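Local structure of DNA endonuclease I-CeuI (2EX5) at a contact of chain A with DNA and the interface of chains A and B. The protein cuts DNA as a homodimeric LAGLIDADG homing endonuclease, recognising a degenerate site of 17-19 base pairs and making a staggered break for intron homing. Sequence-based numbering; all coordinates share one arbitrary frame. Chains: chain A/B, DNA endonuclease I-CeuI.

Contact 1: a contact of chain A with DNA. Residues chain A 66, 187-188, 193. With nucleotides of chain D; nucleotides of chain C.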
# COMPACT_ATOMS: atom_id res chain seq x y z
N ASN A 66 1.86 5.79 -14.33
CA ASN A 66 1.21 7.08 -14.54
C ASN A 66 1.67 7.76 -15.80
O ASN A 66 2.70 7.38 -16.38
CB ASN A 66 1.32 7.93 -13.28
CG ASN A 66 2.80 8.18 -12.87
OD1 ASN A 66 3.26 7.70 -11.80
ND2 ASN A 66 3.49 8.96 -13.69
N LYS A 187 -5.36 11.23 -12.41
CA LYS A 187 -5.85 11.06 -11.03
C LYS A 187 -5.77 12.39 -10.27
O LYS A 187 -6.38 12.53 -9.17
CB LYS A 187 -4.87 10.14 -10.33
CG LYS A 187 -5.39 8.89 -9.80
CD LYS A 187 -5.78 7.98 -10.81
CE LYS A 187 -7.10 7.45 -10.43
NZ LYS A 187 -7.25 7.49 -8.98
N GLN A 188 -5.04 13.35 -10.83
CA GLN A 188 -4.85 14.70 -10.17
C GLN A 188 -5.38 15.91 -11.00
O GLN A 188 -4.87 17.00 -10.83
CB GLN A 188 -3.35 14.94 -9.88
CG GLN A 188 -2.77 13.92 -8.97
CD GLN A 188 -1.29 14.01 -8.86
OE1 GLN A 188 -0.74 13.57 -7.87
NE2 GLN A 188 -0.64 14.67 -9.80
N ASN A 193 -0.59 22.36 -9.63
CA ASN A 193 0.57 22.13 -10.56
C ASN A 193 0.30 21.49 -11.96
O ASN A 193 1.24 21.32 -12.77
CB ASN A 193 1.77 21.45 -9.84
CG ASN A 193 1.52 19.96 -9.48
OD1 ASN A 193 2.49 19.14 -9.35
ND2 ASN A 193 0.24 19.59 -9.32
P DT D 10 10.22 22.44 -5.18
OP1 DT D 10 10.37 23.87 -5.31
OP2 DT D 10 10.66 21.67 -3.98
O5' DT D 10 8.70 22.04 -5.53
C5' DT D 10 8.16 22.28 -6.80
C4' DT D 10 6.83 21.52 -6.84
O4' DT D 10 6.86 20.07 -7.08
C3' DT D 10 5.96 21.71 -5.60
O3' DT D 10 4.79 22.46 -6.07
C2' DT D 10 5.67 20.29 -5.05
C1' DT D 10 5.86 19.41 -6.27
N1 DT D 10 6.33 18.05 -6.02
C2 DT D 10 5.56 16.94 -6.37
O2 DT D 10 4.48 17.01 -6.87
N3 DT D 10 6.08 15.69 -6.11
C4 DT D 10 7.32 15.47 -5.55
O4 DT D 10 7.72 14.34 -5.40
C5 DT D 10 8.05 16.65 -5.13
C7 DT D 10 9.13 16.51 -4.14
C6 DT D 10 7.55 17.87 -5.37
P DC D 11 3.72 23.02 -5.06
OP1 DC D 11 3.08 24.15 -5.76
OP2 DC D 11 4.15 22.85 -3.65
O5' DC D 11 2.58 21.88 -5.11
C5' DC D 11 1.59 21.70 -6.17
C4' DC D 11 0.80 20.42 -5.82
O4' DC D 11 1.65 19.27 -5.53
C3' DC D 11 -0.10 20.58 -4.60
O3' DC D 11 -1.37 20.42 -5.16
C2' DC D 11 0.37 19.49 -3.61
C1' DC D 11 1.03 18.46 -4.54
N1 DC D 11 2.08 17.45 -4.04
C2 DC D 11 1.93 16.06 -4.34
O2 DC D 11 0.88 15.66 -5.01
N3 DC D 11 3.00 15.23 -3.91
C4 DC D 11 4.08 15.73 -3.23
N4 DC D 11 5.06 14.89 -2.85
C5 DC D 11 4.24 17.14 -2.95
C6 DC D 11 3.23 17.93 -3.38
P DG C 16 -0.22 4.61 -1.54
OP1 DG C 16 -0.96 5.85 -1.74
OP2 DG C 16 -1.01 3.44 -1.07
O5' DG C 16 0.72 4.25 -2.81
C5' DG C 16 0.49 4.28 -4.19
C4' DG C 16 -0.08 5.67 -4.64
O4' DG C 16 0.49 6.93 -4.14
C3' DG C 16 -0.02 5.87 -6.09
O3' DG C 16 -1.49 6.16 -6.38
C2' DG C 16 1.04 6.97 -6.28
C1' DG C 16 0.76 7.90 -5.11
N9 DG C 16 1.95 8.74 -4.70
C8 DG C 16 3.24 8.30 -4.43
N7 DG C 16 4.10 9.23 -4.18
C5 DG C 16 3.33 10.40 -4.24
C6 DG C 16 3.69 11.74 -3.98
O6 DG C 16 4.86 12.10 -3.69
N1 DG C 16 2.63 12.69 -4.18
C2 DG C 16 1.36 12.26 -4.57
N2 DG C 16 0.30 13.09 -4.72
N3 DG C 16 1.05 11.01 -4.69
C4 DG C 16 2.06 10.12 -4.54
P DA C 17 -1.84 6.23 -7.86
OP1 DA C 17 -3.31 6.13 -7.87
OP2 DA C 17 -1.01 5.28 -8.66
O5' DA C 17 -1.33 7.67 -8.38
C5' DA C 17 -2.00 8.94 -7.89
C4' DA C 17 -1.38 10.12 -8.63
O4' DA C 17 -0.05 10.30 -8.02
C3' DA C 17 -1.08 9.84 -10.08
O3' DA C 17 -1.59 10.92 -10.80
C2' DA C 17 0.50 9.79 -10.11
C1' DA C 17 0.89 10.67 -8.95
N9 DA C 17 2.30 10.62 -8.44
C8 DA C 17 3.22 9.55 -8.40
N7 DA C 17 4.37 9.89 -7.88
C5 DA C 17 4.25 11.28 -7.60
C6 DA C 17 5.11 12.28 -7.06
N6 DA C 17 6.39 12.11 -6.70
N1 DA C 17 4.62 13.54 -6.91
C2 DA C 17 3.35 13.81 -7.28
N3 DA C 17 2.40 12.96 -7.77
C4 DA C 17 2.95 11.71 -7.92
P DC C 18 -1.75 10.99 -12.38
OP1 DC C 18 -2.72 12.06 -12.66
OP2 DC C 18 -2.07 9.62 -12.79
O5' DC C 18 -0.36 11.21 -13.14
C5' DC C 18 0.30 12.41 -13.67
C4' DC C 18 0.59 13.48 -12.61
O4' DC C 18 1.41 12.93 -11.56
C3' DC C 18 1.41 14.68 -13.09
O3' DC C 18 0.50 15.66 -13.58
C2' DC C 18 2.23 15.17 -11.87
C1' DC C 18 2.39 13.86 -11.13
N1 DC C 18 3.76 13.09 -11.08
C2 DC C 18 4.77 13.74 -10.40
O2 DC C 18 4.45 14.86 -10.07
N3 DC C 18 6.02 13.16 -10.19
C4 DC C 18 6.19 11.91 -10.62
N4 DC C 18 7.41 11.41 -10.41
C5 DC C 18 5.17 11.20 -11.34
C6 DC C 18 3.95 11.81 -11.57
O HOH W 1 2.09 16.71 -8.53
O HOH W 2 -2.61 12.53 -6.13
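Two backbone amides of chain A grip one phosphate of DNA chain C: A:Lys187 N donates an almost straight bond (172° at H) to the phosphate oxygen OP1 of DC18 of chain C at 2.8 Å. A:Gln188 N gives a longer, more bent one to this same OP1 atom at 3.2 Å. The lysine's contribution here is its backbone, not its ammonium, while its CB packs against O3' of DA17 of chain C. Backbone donors of this kind read the position of the sugar-phosphate chain rather than the sequence.

Water carries the side-chain polar contacts in the minor groove. The side chain of A:Gln188, extended beyond CG (chi2 171°), slips along the sugar of DA17 of chain C and sets OE1 2.8 Å from the oxygen of water 2, which lies 3.3 Å from the guanine amino N2 of DG16. A:Asn193 OD1 holds the oxygen of water 1 at 2.6 Å, and that water reaches O2 of DT10 on the opposite strand, chain D, at 2.9 Å. Amide side chains, able to donate or accept, suit such relayed contacts, which may help the enzyme tolerate a degenerate site.

Van der Waals contacts add to this. A:Asn193 CB lies 3.7 Å from C5' of DC11 of chain D. With CG between the backbone N and the carbonyl carbon (chi1 59°), A:Asn66 sets ND2 beside C5 and C6 of DC18, on the major-groove side.

A:Asn66 belongs to strand 63-71 of the DNA-facing sheet, whereas the other three residues lie in the loop following helix 171-185, so the protein approaches both grooves.

Contact 2: the interface of chains A and B. Residues chain A 60-61, 146, 149; chain B 58, 89, 93, 96.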
# COMPACT_ATOMS: atom_id res chain seq x y z
N GLU A 60 0.26 -3.64 -6.24
CA GLU A 60 -1.16 -3.28 -6.21
C GLU A 60 -1.40 -2.21 -5.15
O GLU A 60 -2.16 -1.33 -5.36
CB GLU A 60 -2.05 -4.50 -6.02
CG GLU A 60 -3.51 -4.28 -5.80
CD GLU A 60 -4.27 -4.12 -7.09
OE1 GLU A 60 -5.53 -3.90 -6.96
OE2 GLU A 60 -3.61 -4.16 -8.19
N GLY A 61 -0.67 -2.33 -4.03
CA GLY A 61 -0.66 -1.42 -2.93
C GLY A 61 0.09 -0.12 -3.11
O GLY A 61 -0.45 0.89 -2.72
N SER A 146 -7.80 -5.13 -8.96
CA SER A 146 -9.13 -4.44 -9.06
C SER A 146 -9.38 -4.08 -10.50
O SER A 146 -8.45 -3.90 -11.26
CB SER A 146 -9.19 -3.16 -8.17
OG SER A 146 -8.42 -2.12 -8.77
N LYS A 149 -7.37 -1.05 -11.80
CA LYS A 149 -5.89 -1.09 -11.91
C LYS A 149 -5.58 -1.88 -13.16
O LYS A 149 -4.71 -1.50 -13.87
CB LYS A 149 -5.18 -1.71 -10.64
CG LYS A 149 -4.47 -0.78 -9.62
CD LYS A 149 -5.23 0.40 -9.19
CE LYS A 149 -4.30 1.57 -8.81
NZ LYS A 149 -3.69 1.43 -7.48
N PHE B 58 0.21 -7.35 -0.40
CA PHE B 58 -0.75 -6.28 -0.19
C PHE B 58 -0.82 -5.83 1.26
O PHE B 58 -0.93 -4.64 1.50
CB PHE B 58 -2.11 -6.71 -0.69
CG PHE B 58 -3.13 -5.63 -0.62
CD1 PHE B 58 -3.12 -4.60 -1.59
CD2 PHE B 58 -4.06 -5.61 0.46
CE1 PHE B 58 -4.06 -3.52 -1.48
CE2 PHE B 58 -5.04 -4.55 0.58
CZ PHE B 58 -5.02 -3.50 -0.37
N ARG B 89 -8.78 0.91 1.98
CA ARG B 89 -8.67 0.91 0.54
C ARG B 89 -9.89 1.68 0.04
O ARG B 89 -10.93 1.53 0.59
CB ARG B 89 -8.71 -0.53 0.00
CG ARG B 89 -8.45 -0.66 -1.47
CD ARG B 89 -6.96 -0.87 -1.65
NE ARG B 89 -6.55 -1.01 -3.04
CZ ARG B 89 -5.39 -0.52 -3.51
NH1 ARG B 89 -4.51 0.14 -2.68
NH2 ARG B 89 -5.10 -0.67 -4.81
N GLY B 93 -10.99 -0.42 -5.09
CA GLY B 93 -10.09 -1.56 -4.72
C GLY B 93 -10.67 -2.62 -3.80
O GLY B 93 -9.92 -3.43 -3.26
N VAL B 96 -9.82 -6.56 -3.26
CA VAL B 96 -8.66 -7.10 -2.52
C VAL B 96 -8.99 -7.20 -1.02
O VAL B 96 -8.47 -8.09 -0.29
CB VAL B 96 -7.40 -6.24 -2.81
CG1 VAL B 96 -6.15 -6.83 -2.15
CG2 VAL B 96 -7.15 -6.13 -4.34
O HOH W 3 -6.94 -2.83 -5.09
O HOH W 4 -2.53 2.15 -2.64
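B:Arg89, an engineered residue whose natural counterpart is glutamine, meets A:Glu60 because both chains start with CG anti to the backbone N (chi1 -174° and 172°) and then bend at chi2, crossing at about a right angle.

A salt bridge joins B:Arg89 NH2 to A:Glu60 OE1 at 3.9 Å, and NH2 also gives a weak bond to the backbone oxygen A:Glu60 O at 3.1 Å. Water 3 closes the gap: its oxygen lies 2.6 Å from A:Glu60 OE1 and contacts both NE and NH2 of the arginine. Water 4 links B:Arg89 NH1 to A:Gly61 O. A:Ser146 N donates to A:Glu60 OE1 at 3.3 Å on its syn side, 32° out of the carboxylate plane, and probably helps to steady it. A:Lys149 NZ comes from the opposite direction to within 3.7 Å of B:Arg89 NH2, and the carboxylate may help offset two positive groups this close. Replacing A:Glu60 with alanine would probably leave the guanidinium without its anionic mate and water 3 less firmly held.

B:Phe58 braces the arginine, its CE1 3.6 Å above one guanidinium face and its edge against CD, and B:Val96 CG1 in turn packs over the ring centre.

A:Glu60, A:Gly61 and B:Phe58 belong to the LAGLIDADG helices 49-62, which pair across the dimer axis. In this engineered form the contact probably helps hold the homodimer together at the ends of these helices, where A:Gly61 also serves as a magnesium ligand.

Contact 3: the interface of chains A and B. Residues chain A 146, 148, 151; chain B 1, 92.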
# COMPACT_ATOMS: atom_id res chain seq x y z
N SER A 146 -7.80 -5.13 -8.96
CA SER A 146 -9.13 -4.44 -9.06
C SER A 146 -9.38 -4.08 -10.50
O SER A 146 -8.45 -3.90 -11.26
CB SER A 146 -9.19 -3.16 -8.17
OG SER A 146 -8.42 -2.12 -8.77
N GLU A 148 -10.24 -1.18 -11.88
CA GLU A 148 -9.50 0.04 -12.24
C GLU A 148 -8.05 -0.22 -12.57
O GLU A 148 -7.54 0.38 -13.46
CB GLU A 148 -9.53 1.04 -11.08
CG GLU A 148 -9.17 2.38 -11.60
CD GLU A 148 -8.85 3.36 -10.56
OE1 GLU A 148 -9.08 3.03 -9.35
OE2 GLU A 148 -8.38 4.48 -10.93
N LYS A 151 -7.46 -2.03 -15.85
CA LYS A 151 -7.63 -1.10 -16.99
C LYS A 151 -6.45 -0.11 -17.12
O LYS A 151 -6.10 0.27 -18.22
CB LYS A 151 -8.98 -0.36 -16.82
CG LYS A 151 -9.12 0.91 -17.60
CD LYS A 151 -10.37 1.69 -17.02
CE LYS A 151 -10.06 2.51 -15.64
NZ LYS A 151 -11.23 3.49 -15.27
N ILE B 1 -16.68 1.99 -10.63
CA ILE B 1 -15.34 2.71 -10.65
C ILE B 1 -15.51 4.23 -10.58
O ILE B 1 -15.65 4.94 -11.60
CB ILE B 1 -14.47 2.41 -11.88
CG1 ILE B 1 -14.04 0.96 -11.98
CG2 ILE B 1 -13.20 3.30 -11.84
CD1 ILE B 1 -13.17 0.69 -13.25
N ASN B 92 -13.06 1.46 -5.31
CA ASN B 92 -12.46 0.86 -6.53
C ASN B 92 -11.61 -0.35 -6.29
O ASN B 92 -11.56 -1.24 -7.22
CB ASN B 92 -11.67 1.91 -7.32
CG ASN B 92 -12.55 3.06 -7.74
OD1 ASN B 92 -13.77 3.04 -7.43
ND2 ASN B 92 -11.99 4.06 -8.42
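B:Asn92 bonds to A:Glu148 across the dimer interface of this LAGLIDADG endonuclease, flanking the helices that give the family its name. Its amide ND2 donates to the carboxylate oxygen A:Glu148 OE1 at 3.2 Å (155° at H). The acceptor lies nearly in the amide plane, but the donor comes from above the carboxylate plane, 69° out of it, with the two flat groups almost perpendicular. A:Glu148 reaches over from the first turn of helix 147-164 with its chain extended beyond CG (chi2 -166°), and an asparagine amide suits this acid as a short, uncharged donor.

Apolar contact comes from B:Ile1, the first residue of its chain. Its CD1 methyl rests 3.9 Å from A:Glu148 CA and covers the beginning of the helix, while CG2 lies beside the glutamate's CG. The branched side chain can thus touch both backbone and side chain.

Longer-range and backbone contacts fill the margins. A:Lys151, one turn along the helix, meets B:Ile1 tip to tip, NZ standing 4.0 Å from CD1; the long flexible chain lets its amine end lie beside the isoleucine methyls CD1 and CG2. Near the helix start, the small side chain of A:Ser146 probably allows the 3-10 turn 91-93 to lie close.

Contacts 2 and 3 are neighbours, the centres of their C-alpha atoms about 9 Å apart, and they share A:Ser146, helix 147-164 of chain A and the 3-10 turn 91-93 of chain B. Together they are adjoining patches of the homodimer interface, repeated with the chains exchanged. The C-alpha centre of contact 1, on the DNA, lies about 18 Å from that of contact 2 and 17 Å from that of contact 3. Strand 63-71 of contact 1 directly follows helix 49-62 of contact 2, so the segment that pairs the subunits runs straight into one that faces DNA. Dimer assembly and placement of each DNA half-site are therefore probably coupled.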